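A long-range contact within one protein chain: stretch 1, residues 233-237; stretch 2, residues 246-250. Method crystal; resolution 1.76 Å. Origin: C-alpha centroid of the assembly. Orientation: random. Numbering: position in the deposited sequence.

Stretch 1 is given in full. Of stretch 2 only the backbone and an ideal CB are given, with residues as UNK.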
# COMPACT_ATOMS: atom_id res chain seq x y z
N GLY A 233 7.52 -10.05 -14.35
CA GLY A 233 7.23 -11.43 -14.03
C GLY A 233 7.66 -12.39 -15.10
O GLY A 233 7.78 -12.01 -16.27
N ILE A 234 7.95 -13.63 -14.70
CA ILE A 234 8.31 -14.71 -15.60
C ILE A 234 7.29 -15.81 -15.40
O ILE A 234 7.03 -16.20 -14.25
CB ILE A 234 9.77 -15.21 -15.40
CG1 ILE A 234 10.81 -14.08 -15.70
CG2 ILE A 234 10.03 -16.48 -16.22
CD1 ILE A 234 10.93 -13.62 -17.24
N ILE A 235 6.69 -16.28 -16.50
CA ILE A 235 5.65 -17.30 -16.48
C ILE A 235 6.04 -18.45 -17.38
O ILE A 235 6.25 -18.24 -18.58
CB ILE A 235 4.26 -16.73 -16.92
CG1 ILE A 235 3.89 -15.40 -16.20
CG2 ILE A 235 3.16 -17.80 -16.73
CD1 ILE A 235 4.45 -14.09 -16.91
N GLN A 236 6.10 -19.65 -16.81
CA GLN A 236 6.35 -20.88 -17.57
C GLN A 236 5.00 -21.32 -18.09
O GLN A 236 4.03 -21.39 -17.31
CB GLN A 236 7.02 -21.99 -16.72
CG GLN A 236 8.32 -21.60 -16.01
CD GLN A 236 9.39 -21.05 -16.92
OE1 GLN A 236 9.60 -21.53 -18.05
NE2 GLN A 236 10.08 -20.03 -16.45
N CYS A 237 4.92 -21.57 -19.40
CA CYS A 237 3.69 -21.85 -20.15
C CYS A 237 3.76 -23.17 -20.84
O CYS A 237 4.77 -23.47 -21.49
CB CYS A 237 3.45 -20.75 -21.17
SG CYS A 237 3.24 -19.10 -20.47
N UNK A 246 -0.93 -25.08 -18.62
CA UNK A 246 -0.24 -25.04 -17.35
C UNK A 246 0.50 -23.70 -17.25
O UNK A 246 1.20 -23.31 -18.20
CB UNK A 246 0.72 -26.22 -17.21
N UNK A 247 0.29 -22.99 -16.14
CA UNK A 247 0.92 -21.72 -15.82
C UNK A 247 1.74 -21.97 -14.56
O UNK A 247 1.20 -22.45 -13.57
CB UNK A 247 -0.10 -20.60 -15.63
N UNK A 248 3.06 -21.68 -14.63
CA UNK A 248 3.93 -21.93 -13.48
C UNK A 248 4.78 -20.73 -13.16
O UNK A 248 5.18 -19.98 -14.07
CB UNK A 248 4.83 -23.14 -13.74
N UNK A 249 5.12 -20.60 -11.89
CA UNK A 249 6.01 -19.54 -11.45
C UNK A 249 6.74 -19.87 -10.17
O UNK A 249 6.35 -20.76 -9.41
CB UNK A 249 5.22 -18.24 -11.26
N UNK A 250 7.83 -19.12 -9.95
CA UNK A 250 8.63 -19.20 -8.74
C UNK A 250 8.04 -18.20 -7.74
O UNK A 250 7.26 -17.33 -8.13
CB UNK A 250 10.11 -18.91 -9.02

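The two strands run antiparallel, and the backbone sets the register before any side chain is considered. Gln236 N donates to the carbonyl O of position 248 at 2.9 Å, and the N of position 248 donates back to Gln236 O, also at 2.9 Å.

Position 246 has extended backbone angles (-107/129), but its CA-to-CB bond points sideways and the ideal CB finds nothing of stretch 1 within 5.5 Å. Its backbone does more: the carbonyl O lies 3.5 Å from Cys237 CA in a CA-H...O contact. Almost any strand-tolerant residue would suit, including a long polar one. The deposited residue is Lys246, whose chain leads away from stretch 1 to NZ, which is hydrogen-bonded elsewhere in the structure.

Position 247 pairs with Cys237 as a non-hydrogen-bonded bridge, and its CB points to the same face of the sheet as the Cys237 side chain. The ideal CB is 4.4 Å from Ile235 CG2, so stretch 1 offers a methyl group here and no charged side chain. With strand angles of -117/123, valine, isoleucine or leucine would each be reasonable. It is Ile247, and its CG2 meets Ile235 CG2 at 3.8 Å, an apolar contact reaching diagonally past the Cys237 pairing.

Position 248 sits in the hydrogen-bonded pair, its CB on the same face as that of Gln236. The ideal CB is only 3.9 Å from Gln236 CB, yet the glutamine's end leads away, so the neighbour offers mainly its aliphatic base at this point. Alanine, serine, threonine or valine could be considered; a small polar residue could also use water near the backbone. Ser248 is deposited, in the m rotamer. Its OG lies 2.7 Å from the O of water 2 in a hydrogen bond, and the same water makes a weak one to Gln236 O, O to O 2.9 Å, so the hydroxyl reaches the neighbouring strand through solvent.

At position 249 the angles, -155/161, are extended and do not demand glycine. An ideal CB would stand 4.0 Å from Ile234 O, so alanine or serine also seems plausible from this view. Gly249 is deposited, leaving its CA 4.5 Å from Ile234 O.

Position 250 has an ideal CB beyond reach of stretch 1, leaving the choice wide, polar residues included. Glu250 occupies it; its N donates to the O of water 1 at 3.0 Å, and that water donates to Ile234 O at 2.8 Å, bridging the backbones.

Stretch 2 246-250: KISGE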
# COMPACT_ATOMS: atom_id res chain seq x y z
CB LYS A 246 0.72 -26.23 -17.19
CG LYS A 246 1.29 -26.34 -15.77
CD LYS A 246 2.46 -27.34 -15.68
CE LYS A 246 2.04 -28.79 -15.70
NZ LYS A 246 3.22 -29.68 -15.57
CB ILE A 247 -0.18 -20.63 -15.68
CG1 ILE A 247 -0.59 -20.20 -17.12
CG2 ILE A 247 0.27 -19.40 -14.86
CD1 ILE A 247 -2.04 -20.12 -17.36
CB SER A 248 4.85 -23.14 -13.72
OG SER A 248 4.14 -24.28 -14.16
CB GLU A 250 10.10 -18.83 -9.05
CG GLU A 250 10.81 -19.76 -10.02
CD GLU A 250 12.19 -19.26 -10.41
OE1 GLU A 250 12.90 -18.69 -9.54
OE2 GLU A 250 12.56 -19.41 -11.59
O HOH W 1 8.53 -17.18 -12.15
O HOH W 2 3.92 -24.29 -16.88
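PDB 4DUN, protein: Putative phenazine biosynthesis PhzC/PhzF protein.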